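Side-chain contacts in putative N-acetylneuraminate lyase ([Ruminococcus] gnavus ATCC 29149, PDB 6RB7), which is a putative lyase of the dihydrodipicolinate synthetase family, built as a beta/alpha barrel with additional C-terminal helices and assembled from four chains: residues G62-F67 with G105-I110; A111-N116 with R126-L131; K119-L124 with A152-A157; G241-A246 with G285-V290. One frame throughout, in Å; residues are numbered along the deposited sequence.

Contact 1 of 4, residues G62-F67 with G105-I110; sequences GLTKYF and GKLTVI
Leu107 meets Thr64 and Phe67 through its two methyl branches, a small worked example of apolar packing between an outer helix of a beta/alpha barrel and the entry to a strand. The apolar touch is concentrated at one end of the leucine: Leu107 CD1 stands 4.0 Å from Thr64 CG2 and 4.5 Å from Phe67 CB. The other methyl, Leu107 CD2, faces the helix backbone instead, 4.4 Å from Phe67 O. Leu107 thus fits against one turn of helix, between side chains three residues apart, and the side chains of Thr64 and Leu107 meet at a slant. The Phe67 ring turns off from the leucine, and it is CB that makes the side-chain touch. Within the helix, Tyr66 CD2 lies 3.9 Å above the plane of that ring, over its centre.

No hydrogen bond passes between the segments. The one hydroxyl at the contact is satisfied within its own helix: Thr64 holds it beside its own backbone N (chi1 -51°), where OG1 bonds to Val60 O one turn earlier; the same rotation sets CG2 anti to the backbone N, where it meets Leu107.

All three touching residues are buried. Leu107 lies just before strand 108-112, and the neighbouring elements complete the packing: Thr64 also rests on Val99 and Val102 of helix 89-103, while Phe67 reaches Val75 of strand 74-77 and Pro43 of strand 41-43.

Contact 2 of 4, residues A111-N116 with R126-L131; sequences AHVACN and RHAEGL
Strand and helix come nearest at Ala111 and Ala128, whose CA atoms are 6.8 Å apart, a short separation made possible by the small side chains on both sides. Each alanine directs its methyl at the other, and the two CB atoms, of Ala111 and Ala128, meet at 4.1 Å. Val113 adds a second touch from farther along the chain: Val113 CG1 is 4.3 Å from the same Ala128 CB. Ala111 and Val113, two residues apart, thus present their side chains to one helical methyl. The valine branch is put there by a first torsion of -66°, which sets CG1 beside the backbone N of Val113, anti to its carbonyl carbon. The whole exchange is apolar and buried, with no hydrogen bond from one segment to the other.

The arrangement illustrates the beta-alpha-beta crossover, the unit whose repetition builds a beta/alpha barrel: strand 108-112 runs into a loop, helix 118-130 returns along the outside, and strand 135-138 follows beside the first. Within that loop, Asn116 lies at a subunit boundary, its side-chain amide hydrogen-bonding to Asn116 of a second subunit and to Ile85 O of that same second subunit. Val113 packs on Leu124 and Ala125 earlier in the helix; it shares Ile136 of strand 135-138 with Ala128, which also leans on Leu96 of helix 89-103.

Contact 3 of 4, residues K119-L124 with A152-A157; sequences KDSQEL and AQYWNA
Ser121 OG approaches the Tyr154 ring obliquely, 3.8 Å from Tyr154 CE1 and 3.6 Å from the phenol OH. These groups join two neighbouring helices, 118-130 and 148-160, on the outside of the beta/alpha barrel. No hydrogen bond joins the two hydroxyls; each is engaged with the loop before helix 118-130, Ser121 OG with Asn117 O and Cys115 N, Tyr154 OH with Cys115 O. Two side chains from different helices therefore hold the polar backbone atoms of a single residue, Cys115. A first torsion of 172° places Tyr154 CG anti to the backbone N, and the ring beyond it carries the phenol toward helix 118-130. At the subunit edge, the same tyrosine packs on Pro309 of a second subunit.

The closest backbone approach is at Gln122 and Ala157, with CA atoms 6.9 Å apart. Here the glutamine lies alongside the end of the second segment, Gln122 CG being 3.6 Å from Ala157 O. Its chain is extended beyond CG, and the terminal amide brings Gln122 NE2 to 3.8 Å from Ala157 CB. That amide makes no direct hydrogen bond to the carbonyl; a water completes the link, accepting from Gln122 NE2 at 2.7 Å and donating to Ala157 O at 2.6 Å.

Contact 4 of 4, residues G241-A246 with G285-V290; sequences GGTYGA and GNMYAV
Bent at its last torsion (chi3 67°), Met287 offers both SD and CE to the methyl of Thr243; Tyr288, its CG beside the backbone N (chi1 -63°), swings its ring to the carbonyl of Gly242. Met287 SD lies 3.9 Å and Met287 CE 4.0 Å from Thr243 CG2, and the two side chains cross at about a right angle. Thr243 OG1, set between the backbone N and the carbonyl carbon, bonds to Asp225 OD2 and Tyr251 OH, while CG2 meets the methionine.

Gly242 O meets the tyrosine at the edge of its ring, in the plane, with Tyr288 CE1 3.5 Å from Gly242 O. That same oxygen accepts from Tyr46 OH. Farther along the ring, Tyr288 OH passes 3.8 Å from Gly242 CA. One face of the Tyr288 ring is taken by its sequence neighbour, Met287 CE lying 3.4 Å above the plane and offset toward the rim.

The loop follows strand 238-241, the last of the barrel strands, and so sits at the C-terminal end of the barrel, the end at which beta/alpha barrels generally carry their pockets. Helix 287-299 belongs to the added C-terminal helices. It starts with Asn286 as N-cap: Tyr288 N donates to Asn286 OD1 at 2.9 Å, an N-H...O angle of 144°, from well above the plane of the amide carbonyl. Tyr288 OH bonds to Ser81 OG and to a Tris molecule, and Asn286 ND2 to a glycerol; both small molecules probably come from the crystallisation liquor.

From the N terminus, contact 1 comes first, closing a loop from helix 57-70 past strand 74-77 and helix 89-103 to the entry of strand 108-112. Contact 2 opens where that strand continues, and joins it to the helix that follows. Contacts 2 and 3 cross: helix 118-130 supplies a segment to each, and 119-124 falls between the two segments of contact 2, while 152-157 lies beyond both. Their centres are 9 Å apart. Contact 4 closes last, bridging a mostly helical excursion from the end of the last barrel strand to the C-terminal helices. It returns to contact 1 through a probable hydrogen bond, Tyr66 OH to Gly245 O at 2.7 Å, tying early and late parts of the barrel together.

Contact 1 of 4, residues G62-F67 with G105-I110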
loop_
_atom_site.group_PDB
_atom_site.type_symbol
_atom_site.label_atom_id
_atom_site.label_comp_id
_atom_site.label_asym_id
_atom_site.label_seq_id
_atom_site.Cartn_x
_atom_site.Cartn_y
_atom_site.Cartn_z
ATOM N N GLY A 62 -23.533 -8.361 32.901
ATOM C CA GLY A 62 -22.829 -9.640 33.101
ATOM C C GLY A 62 -21.361 -9.526 32.725
ATOM O O GLY A 62 -20.466 -9.950 33.473
ATOM N N LEU A 63 -21.112 -8.979 31.532
ATOM C CA LEU A 63 -19.715 -8.867 31.070
ATOM C C LEU A 63 -18.934 -7.857 31.918
ATOM O O LEU A 63 -17.747 -8.086 32.192
ATOM C CB LEU A 63 -19.688 -8.518 29.579
ATOM C CG LEU A 63 -18.290 -8.518 28.967
ATOM C CD1 LEU A 63 -17.641 -9.891 29.006
ATOM C CD2 LEU A 63 -18.345 -8.007 27.542
ATOM N N THR A 64 -19.576 -6.812 32.403
ATOM C CA THR A 64 -18.893 -5.814 33.260
ATOM C C THR A 64 -18.482 -6.491 34.576
ATOM O O THR A 64 -17.354 -6.333 35.027
ATOM C CB THR A 64 -19.769 -4.590 33.514
ATOM O OG1 THR A 64 -20.269 -4.063 32.288
ATOM C CG2 THR A 64 -19.029 -3.547 34.306
ATOM N N LYS A 65 -19.398 -7.252 35.180
ATOM C CA LYS A 65 -19.099 -7.925 36.470
ATOM C C LYS A 65 -17.977 -8.939 36.253
ATOM O O LYS A 65 -17.137 -9.138 37.174
ATOM C CB LYS A 65 -20.365 -8.567 37.009
ATOM C CG LYS A 65 -21.393 -7.551 37.443
ATOM C CD LYS A 65 -22.662 -8.116 38.033
ATOM C CE LYS A 65 -23.446 -8.937 37.027
ATOM N NZ LYS A 65 -24.689 -9.514 37.616
ATOM N N TYR A 66 -17.944 -9.587 35.089
ATOM C CA TYR A 66 -16.850 -10.511 34.716
ATOM C C TYR A 66 -15.518 -9.775 34.758
ATOM O O TYR A 66 -14.575 -10.260 35.370
ATOM C CB TYR A 66 -17.123 -11.094 33.340
ATOM C CG TYR A 66 -15.975 -11.772 32.628
ATOM C CD1 TYR A 66 -15.614 -13.073 32.898
ATOM C CD2 TYR A 66 -15.300 -11.094 31.619
ATOM C CE1 TYR A 66 -14.594 -13.713 32.196
ATOM C CE2 TYR A 66 -14.276 -11.721 30.914
ATOM C CZ TYR A 66 -13.930 -13.036 31.189
ATOM O OH TYR A 66 -12.917 -13.631 30.484
ATOM N N PHE A 67 -15.430 -8.609 34.139
ATOM C CA PHE A 67 -14.155 -7.861 34.130
ATOM C C PHE A 67 -13.781 -7.383 35.532
ATOM O O PHE A 67 -12.604 -7.423 35.901
ATOM C CB PHE A 67 -14.218 -6.705 33.142
ATOM C CG PHE A 67 -14.073 -7.154 31.707
ATOM C CD1 PHE A 67 -12.960 -7.879 31.320
ATOM C CD2 PHE A 67 -15.045 -6.868 30.769
ATOM C CE1 PHE A 67 -12.813 -8.279 29.994
ATOM C CE2 PHE A 67 -14.860 -7.215 29.424
ATOM C CZ PHE A 67 -13.773 -7.983 29.074
ATOM N N GLY A 105 -17.307 1.756 40.455
ATOM C CA GLY A 105 -16.019 2.466 40.566
ATOM C C GLY A 105 -14.803 1.537 40.535
ATOM O O GLY A 105 -13.697 1.994 40.833
ATOM N N LYS A 106 -14.959 0.252 40.209
ATOM C CA LYS A 106 -13.873 -0.722 40.308
ATOM C C LYS A 106 -13.044 -0.752 39.026
ATOM O O LYS A 106 -12.043 -1.470 38.993
ATOM C CB LYS A 106 -14.472 -2.079 40.645
ATOM C CG LYS A 106 -14.998 -2.118 42.089
ATOM C CD LYS A 106 -15.629 -3.423 42.467
ATOM C CE LYS A 106 -16.518 -3.337 43.692
ATOM N NZ LYS A 106 -15.781 -2.871 44.885
ATOM N N LEU A 107 -13.491 -0.072 37.974
ATOM C CA LEU A 107 -12.835 -0.117 36.646
ATOM C C LEU A 107 -12.543 1.301 36.201
ATOM O O LEU A 107 -13.450 2.143 36.264
ATOM C CB LEU A 107 -13.737 -0.788 35.605
ATOM C CG LEU A 107 -13.999 -2.275 35.824
ATOM C CD1 LEU A 107 -15.157 -2.715 34.996
ATOM C CD2 LEU A 107 -12.747 -3.091 35.493
ATOM N N THR A 108 -11.377 1.504 35.606
ATOM C CA THR A 108 -11.153 2.708 34.791
ATOM C C THR A 108 -12.023 2.522 33.546
ATOM O O THR A 108 -11.956 1.440 32.934
ATOM C CB THR A 108 -9.688 2.884 34.446
ATOM O OG1 THR A 108 -8.953 3.040 35.671
ATOM C CG2 THR A 108 -9.434 4.067 33.540
ATOM N N VAL A 109 -12.809 3.507 33.165
ATOM C CA VAL A 109 -13.712 3.366 32.008
ATOM C C VAL A 109 -13.283 4.358 30.943
ATOM O O VAL A 109 -13.316 5.591 31.203
ATOM C CB VAL A 109 -15.196 3.501 32.369
ATOM C CG1 VAL A 109 -16.058 3.422 31.119
ATOM C CG2 VAL A 109 -15.596 2.441 33.376
ATOM N N ILE A 110 -12.902 3.840 29.775
ATOM C CA ILE A 110 -12.606 4.669 28.595
ATOM C C ILE A 110 -13.724 4.394 27.600
ATOM O O ILE A 110 -13.912 3.228 27.207
ATOM C CB ILE A 110 -11.238 4.311 27.999
ATOM C CG1 ILE A 110 -10.095 4.432 29.003
ATOM C CG2 ILE A 110 -11.004 5.144 26.738
ATOM C CD1 ILE A 110 -8.771 3.909 28.490
#

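Contact 2 of 4, residues A111-N116 with R126-L131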
loop_
_atom_site.group_PDB
_atom_site.type_symbol
_atom_site.label_atom_id
_atom_site.label_comp_id
_atom_site.label_asym_id
_atom_site.label_seq_id
_atom_site.Cartn_x
_atom_site.Cartn_y
_atom_site.Cartn_z
ATOM N N ALA A 111 -14.493 5.415 27.250
ATOM C CA ALA A 111 -15.627 5.289 26.307
ATOM C C ALA A 111 -15.208 5.816 24.933
ATOM O O ALA A 111 -14.940 6.990 24.783
ATOM C CB ALA A 111 -16.828 6.025 26.812
ATOM N N HIS A 112 -15.070 4.912 23.973
ATOM C CA HIS A 112 -14.851 5.279 22.565
ATOM C C HIS A 112 -16.139 5.867 22.021
ATOM O O HIS A 112 -17.172 5.167 22.054
ATOM C CB HIS A 112 -14.384 4.069 21.768
ATOM C CG HIS A 112 -14.174 4.447 20.330
ATOM N ND1 HIS A 112 -15.051 4.056 19.345
ATOM C CD2 HIS A 112 -13.257 5.256 19.754
ATOM C CE1 HIS A 112 -14.614 4.560 18.190
ATOM N NE2 HIS A 112 -13.542 5.356 18.420
ATOM N N VAL A 113 -16.093 7.132 21.567
ATOM C CA VAL A 113 -17.324 7.865 21.190
ATOM C C VAL A 113 -17.319 8.275 19.729
ATOM O O VAL A 113 -18.307 8.882 19.295
ATOM C CB VAL A 113 -17.513 9.071 22.116
ATOM C CG1 VAL A 113 -17.787 8.633 23.549
ATOM C CG2 VAL A 113 -16.393 10.088 21.999
ATOM N N ALA A 114 -16.306 7.925 18.952
ATOM C CA ALA A 114 -16.253 8.349 17.537
ATOM C C ALA A 114 -17.346 7.614 16.759
ATOM O O ALA A 114 -17.490 6.356 16.850
ATOM C CB ALA A 114 -14.889 8.098 16.948
ATOM N N CYS A 115 -18.024 8.384 15.930
ATOM C CA CYS A 115 -19.031 7.945 14.959
ATOM C C CYS A 115 -18.631 8.463 13.579
ATOM O O CYS A 115 -17.724 9.260 13.428
ATOM C CB CYS A 115 -20.398 8.527 15.293
ATOM S SG CYS A 115 -20.980 8.009 16.929
ATOM N N ASN A 116 -19.353 8.051 12.556
ATOM C CA ASN A 116 -19.016 8.485 11.187
ATOM C C ASN A 116 -19.046 10.032 11.120
ATOM O O ASN A 116 -18.160 10.624 10.510
ATOM C CB ASN A 116 -19.984 7.890 10.170
ATOM C CG ASN A 116 -19.798 6.422 9.873
ATOM O OD1 ASN A 116 -18.981 5.737 10.495
ATOM N ND2 ASN A 116 -20.472 5.990 8.813
ATOM N N ARG A 126 -20.810 13.892 25.188
ATOM C CA ARG A 126 -21.577 14.598 26.244
ATOM C C ARG A 126 -22.219 13.557 27.148
ATOM O O ARG A 126 -22.170 13.728 28.389
ATOM C CB ARG A 126 -22.626 15.496 25.587
ATOM C CG ARG A 126 -23.455 16.327 26.549
ATOM C CD ARG A 126 -24.402 17.177 25.680
ATOM N NE ARG A 126 -23.620 18.140 24.869
ATOM C CZ ARG A 126 -23.376 18.100 23.540
ATOM N NH1 ARG A 126 -23.881 17.152 22.763
ATOM N NH2 ARG A 126 -22.602 19.023 22.986
ATOM N N HIS A 127 -22.797 12.503 26.565
ATOM C CA HIS A 127 -23.449 11.429 27.339
ATOM C C HIS A 127 -22.422 10.760 28.257
ATOM O O HIS A 127 -22.729 10.498 29.448
ATOM C CB HIS A 127 -24.162 10.478 26.394
ATOM C CG HIS A 127 -24.715 9.275 27.054
ATOM N ND1 HIS A 127 -23.987 8.099 27.154
ATOM C CD2 HIS A 127 -25.927 9.046 27.603
ATOM C CE1 HIS A 127 -24.758 7.198 27.732
ATOM N NE2 HIS A 127 -25.956 7.745 28.019
ATOM N N ALA A 128 -21.225 10.468 27.732
ATOM C CA ALA A 128 -20.169 9.797 28.505
ATOM C C ALA A 128 -19.706 10.674 29.669
ATOM O O ALA A 128 -19.525 10.157 30.792
ATOM C CB ALA A 128 -19.026 9.378 27.579
ATOM N N GLU A 129 -19.505 11.963 29.440
ATOM C CA GLU A 129 -19.091 12.877 30.520
ATOM C C GLU A 129 -20.223 12.921 31.567
ATOM O O GLU A 129 -19.937 12.936 32.787
ATOM C CB GLU A 129 -18.740 14.245 29.989
ATOM C CG GLU A 129 -18.364 15.171 31.120
ATOM C CD GLU A 129 -17.656 16.445 30.705
ATOM O OE1 GLU A 129 -16.499 16.388 30.296
ATOM O OE2 GLU A 129 -18.275 17.492 30.828
ATOM N N GLY A 130 -21.455 12.879 31.136
ATOM C CA GLY A 130 -22.610 12.871 32.060
ATOM C C GLY A 130 -22.591 11.671 32.986
ATOM O O GLY A 130 -23.116 11.768 34.125
ATOM N N LEU A 131 -22.024 10.544 32.556
ATOM C CA LEU A 131 -21.927 9.319 33.383
ATOM C C LEU A 131 -20.622 9.259 34.172
ATOM O O LEU A 131 -20.435 8.262 34.880
ATOM C CB LEU A 131 -22.048 8.098 32.458
ATOM C CG LEU A 131 -23.440 7.891 31.865
ATOM C CD1 LEU A 131 -23.417 6.672 30.967
ATOM C CD2 LEU A 131 -24.479 7.678 32.966
#

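Contact 3 of 4, residues K119-L124 with A152-A157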
loop_
_atom_site.group_PDB
_atom_site.type_symbol
_atom_site.label_atom_id
_atom_site.label_comp_id
_atom_site.label_asym_id
_atom_site.label_seq_id
_atom_site.Cartn_x
_atom_site.Cartn_y
_atom_site.Cartn_z
ATOM N N LYS A 119 -21.464 15.169 14.737
ATOM C CA LYS A 119 -22.541 15.482 15.724
ATOM C C LYS A 119 -22.911 14.254 16.555
ATOM O O LYS A 119 -23.133 14.414 17.777
ATOM C CB LYS A 119 -23.767 16.073 15.035
ATOM C CG LYS A 119 -24.476 15.193 14.048
ATOM C CD LYS A 119 -25.811 15.867 13.628
ATOM C CE LYS A 119 -26.550 15.053 12.608
ATOM N NZ LYS A 119 -27.853 15.692 12.311
ATOM N N ASP A 120 -22.911 13.056 15.973
ATOM C CA ASP A 120 -23.193 11.817 16.732
ATOM C C ASP A 120 -22.058 11.613 17.735
ATOM O O ASP A 120 -22.288 11.189 18.867
ATOM C CB ASP A 120 -23.280 10.603 15.832
ATOM C CG ASP A 120 -24.531 10.467 14.988
ATOM O OD1 ASP A 120 -25.489 11.299 15.169
ATOM O OD2 ASP A 120 -24.555 9.509 14.184
ATOM N N SER A 121 -20.822 11.872 17.319
ATOM C CA SER A 121 -19.643 11.739 18.216
ATOM C C SER A 121 -19.764 12.707 19.411
ATOM O O SER A 121 -19.420 12.337 20.551
ATOM C CB SER A 121 -18.380 11.998 17.437
ATOM O OG SER A 121 -18.290 11.181 16.260
ATOM N N GLN A 122 -20.155 13.959 19.156
ATOM C CA GLN A 122 -20.337 14.955 20.225
ATOM C C GLN A 122 -21.468 14.504 21.156
ATOM O O GLN A 122 -21.326 14.663 22.405
ATOM C CB GLN A 122 -20.678 16.301 19.591
ATOM C CG GLN A 122 -19.502 16.983 18.875
ATOM C CD GLN A 122 -19.986 18.181 18.100
ATOM O OE1 GLN A 122 -20.866 18.059 17.248
ATOM N NE2 GLN A 122 -19.379 19.340 18.352
ATOM N N GLU A 123 -22.526 13.919 20.625
ATOM C CA GLU A 123 -23.668 13.438 21.457
ATOM C C GLU A 123 -23.162 12.351 22.396
ATOM O O GLU A 123 -23.464 12.383 23.627
ATOM C CB GLU A 123 -24.819 12.992 20.567
ATOM C CG GLU A 123 -25.974 12.427 21.306
ATOM C CD GLU A 123 -27.229 12.139 20.463
ATOM O OE1 GLU A 123 -27.155 12.186 19.190
ATOM O OE2 GLU A 123 -28.290 11.807 21.080
ATOM N N LEU A 124 -22.363 11.395 21.886
ATOM C CA LEU A 124 -21.854 10.338 22.757
ATOM C C LEU A 124 -20.839 10.888 23.745
ATOM O O LEU A 124 -20.800 10.375 24.859
ATOM C CB LEU A 124 -21.273 9.211 21.890
ATOM C CG LEU A 124 -22.312 8.367 21.171
ATOM C CD1 LEU A 124 -21.642 7.357 20.277
ATOM C CD2 LEU A 124 -23.277 7.664 22.144
ATOM N N ALA A 152 -7.991 17.016 13.221
ATOM C CA ALA A 152 -7.864 17.750 14.487
ATOM C C ALA A 152 -9.187 18.416 14.841
ATOM O O ALA A 152 -9.595 18.396 16.008
ATOM C CB ALA A 152 -6.767 18.785 14.406
ATOM N N GLN A 153 -9.875 18.979 13.860
ATOM C CA GLN A 153 -11.166 19.681 14.145
ATOM C C GLN A 153 -12.162 18.647 14.675
ATOM O O GLN A 153 -12.903 18.964 15.603
ATOM C CB GLN A 153 -11.664 20.400 12.879
ATOM C CG GLN A 153 -13.089 20.906 12.974
ATOM C CD GLN A 153 -13.616 21.412 11.635
ATOM O OE1 GLN A 153 -12.868 21.843 10.768
ATOM N NE2 GLN A 153 -14.921 21.328 11.432
ATOM N N TYR A 154 -12.195 17.444 14.102
ATOM C CA TYR A 154 -13.117 16.377 14.524
ATOM C C TYR A 154 -12.825 16.010 15.982
ATOM O O TYR A 154 -13.707 16.047 16.842
ATOM C CB TYR A 154 -12.955 15.197 13.595
ATOM C CG TYR A 154 -13.656 13.899 13.925
ATOM C CD1 TYR A 154 -15.007 13.703 13.709
ATOM C CD2 TYR A 154 -12.907 12.788 14.318
ATOM C CE1 TYR A 154 -15.591 12.452 13.863
ATOM C CE2 TYR A 154 -13.481 11.536 14.499
ATOM C CZ TYR A 154 -14.830 11.362 14.255
ATOM O OH TYR A 154 -15.426 10.138 14.367
ATOM N N TRP A 155 -11.570 15.693 16.286
ATOM C CA TRP A 155 -11.194 15.310 17.675
ATOM C C TRP A 155 -11.455 16.456 18.650
ATOM O O TRP A 155 -11.940 16.206 19.753
ATOM C CB TRP A 155 -9.764 14.823 17.718
ATOM C CG TRP A 155 -9.559 13.494 17.062
ATOM C CD1 TRP A 155 -10.471 12.497 16.905
ATOM C CD2 TRP A 155 -8.330 13.001 16.500
ATOM N NE1 TRP A 155 -9.876 11.417 16.305
ATOM C CE2 TRP A 155 -8.558 11.682 16.086
ATOM C CE3 TRP A 155 -7.036 13.528 16.358
ATOM C CZ2 TRP A 155 -7.584 10.905 15.446
ATOM C CZ3 TRP A 155 -6.073 12.757 15.761
ATOM C CH2 TRP A 155 -6.346 11.470 15.301
ATOM N N ASN A 156 -11.086 17.666 18.269
ATOM C CA ASN A 156 -11.281 18.824 19.163
ATOM C C ASN A 156 -12.775 19.072 19.377
ATOM O O ASN A 156 -13.145 19.521 20.496
ATOM C CB ASN A 156 -10.481 20.030 18.702
ATOM C CG ASN A 156 -9.015 19.910 19.039
ATOM O OD1 ASN A 156 -8.163 20.301 18.197
ATOM N ND2 ASN A 156 -8.701 19.407 20.210
ATOM N N ALA A 157 -13.621 18.863 18.377
ATOM C CA ALA A 157 -15.078 19.050 18.519
ATOM C C ALA A 157 -15.621 18.028 19.483
ATOM O O ALA A 157 -16.465 18.333 20.356
ATOM C CB ALA A 157 -15.794 18.981 17.197
HETATM O O HOH W 1 -18.063 20.405 20.413
#

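Contact 4 of 4, residues G241-A246 with G285-V290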
loop_
_atom_site.group_PDB
_atom_site.type_symbol
_atom_site.label_atom_id
_atom_site.label_comp_id
_atom_site.label_asym_id
_atom_site.label_seq_id
_atom_site.Cartn_x
_atom_site.Cartn_y
_atom_site.Cartn_z
ATOM N N GLY A 241 -6.875 -4.102 24.292
ATOM C CA GLY A 241 -6.827 -5.210 23.346
ATOM C C GLY A 241 -8.173 -5.902 23.168
ATOM O O GLY A 241 -8.899 -6.106 24.150
ATOM N N GLY A 242 -8.453 -6.277 21.940
ATOM C CA GLY A 242 -9.672 -7.000 21.569
ATOM C C GLY A 242 -9.690 -8.440 22.023
ATOM O O GLY A 242 -10.782 -9.003 22.102
ATOM N N THR A 243 -8.531 -9.078 22.276
ATOM C CA THR A 243 -8.538 -10.521 22.630
ATOM C C THR A 243 -8.440 -10.681 24.142
ATOM O O THR A 243 -8.575 -11.799 24.623
ATOM C CB THR A 243 -7.422 -11.312 21.962
ATOM O OG1 THR A 243 -6.153 -10.904 22.478
ATOM C CG2 THR A 243 -7.455 -11.190 20.468
ATOM N N TYR A 244 -8.250 -9.597 24.894
ATOM C CA TYR A 244 -7.972 -9.735 26.339
ATOM C C TYR A 244 -9.162 -10.393 27.029
ATOM O O TYR A 244 -8.969 -11.175 28.001
ATOM C CB TYR A 244 -7.699 -8.396 27.025
ATOM C CG TYR A 244 -6.521 -7.597 26.568
ATOM C CD1 TYR A 244 -5.601 -8.029 25.626
ATOM C CD2 TYR A 244 -6.330 -6.361 27.159
ATOM C CE1 TYR A 244 -4.554 -7.203 25.234
ATOM C CE2 TYR A 244 -5.278 -5.555 26.803
ATOM C CZ TYR A 244 -4.406 -5.964 25.813
ATOM O OH TYR A 244 -3.395 -5.117 25.384
ATOM N N GLY A 245 -10.377 -10.076 26.620
ATOM C CA GLY A 245 -11.579 -10.610 27.293
ATOM C C GLY A 245 -11.714 -12.111 27.183
ATOM O O GLY A 245 -12.393 -12.684 28.021
ATOM N N ALA A 246 -11.062 -12.742 26.216
ATOM C CA ALA A 246 -11.057 -14.224 26.099
ATOM C C ALA A 246 -10.207 -14.856 27.205
ATOM O O ALA A 246 -10.357 -16.047 27.466
ATOM C CB ALA A 246 -10.517 -14.633 24.758
ATOM N N GLY A 285 -16.281 -17.946 10.830
ATOM C CA GLY A 285 -16.896 -16.859 11.589
ATOM C C GLY A 285 -15.863 -15.865 12.066
ATOM O O GLY A 285 -14.651 -16.197 12.198
ATOM N N ASN A 286 -16.335 -14.659 12.348
ATOM C CA ASN A 286 -15.508 -13.534 12.829
ATOM C C ASN A 286 -14.845 -13.909 14.160
ATOM O O ASN A 286 -15.425 -14.611 15.004
ATOM C CB ASN A 286 -16.399 -12.310 12.957
ATOM C CG ASN A 286 -15.644 -11.099 13.458
ATOM O OD1 ASN A 286 -15.731 -10.797 14.662
ATOM N ND2 ASN A 286 -14.955 -10.425 12.540
ATOM N N MET A 287 -13.646 -13.378 14.377
ATOM C CA MET A 287 -12.900 -13.634 15.635
ATOM C C MET A 287 -13.747 -13.285 16.862
ATOM O O MET A 287 -13.668 -14.007 17.865
ATOM C CB MET A 287 -11.592 -12.862 15.701
ATOM C CG MET A 287 -10.695 -13.359 16.861
ATOM S SD MET A 287 -9.382 -12.166 17.203
ATOM C CE MET A 287 -10.383 -10.824 17.825
ATOM N N TYR A 288 -14.518 -12.191 16.858
ATOM C CA TYR A 288 -15.337 -11.817 18.030
ATOM C C TYR A 288 -16.457 -12.854 18.224
ATOM O O TYR A 288 -16.856 -13.050 19.365
ATOM C CB TYR A 288 -15.780 -10.359 17.976
ATOM C CG TYR A 288 -14.587 -9.439 18.009
ATOM C CD1 TYR A 288 -13.809 -9.332 19.151
ATOM C CD2 TYR A 288 -14.168 -8.770 16.879
ATOM C CE1 TYR A 288 -12.668 -8.555 19.187
ATOM C CE2 TYR A 288 -13.011 -8.000 16.898
ATOM C CZ TYR A 288 -12.238 -7.927 18.045
ATOM O OH TYR A 288 -11.107 -7.135 18.087
ATOM N N ALA A 289 -16.951 -13.442 17.139
ATOM C CA ALA A 289 -17.971 -14.536 17.255
ATOM C C ALA A 289 -17.318 -15.730 17.961
ATOM O O ALA A 289 -17.983 -16.380 18.810
ATOM C CB ALA A 289 -18.498 -14.908 15.908
ATOM N N VAL A 290 -16.064 -16.044 17.609
ATOM C CA VAL A 290 -15.318 -17.135 18.278
ATOM C C VAL A 290 -15.181 -16.793 19.755
ATOM O O VAL A 290 -15.442 -17.630 20.600
ATOM C CB VAL A 290 -13.947 -17.374 17.616
ATOM C CG1 VAL A 290 -13.098 -18.313 18.433
ATOM C CG2 VAL A 290 -14.106 -17.819 16.190
#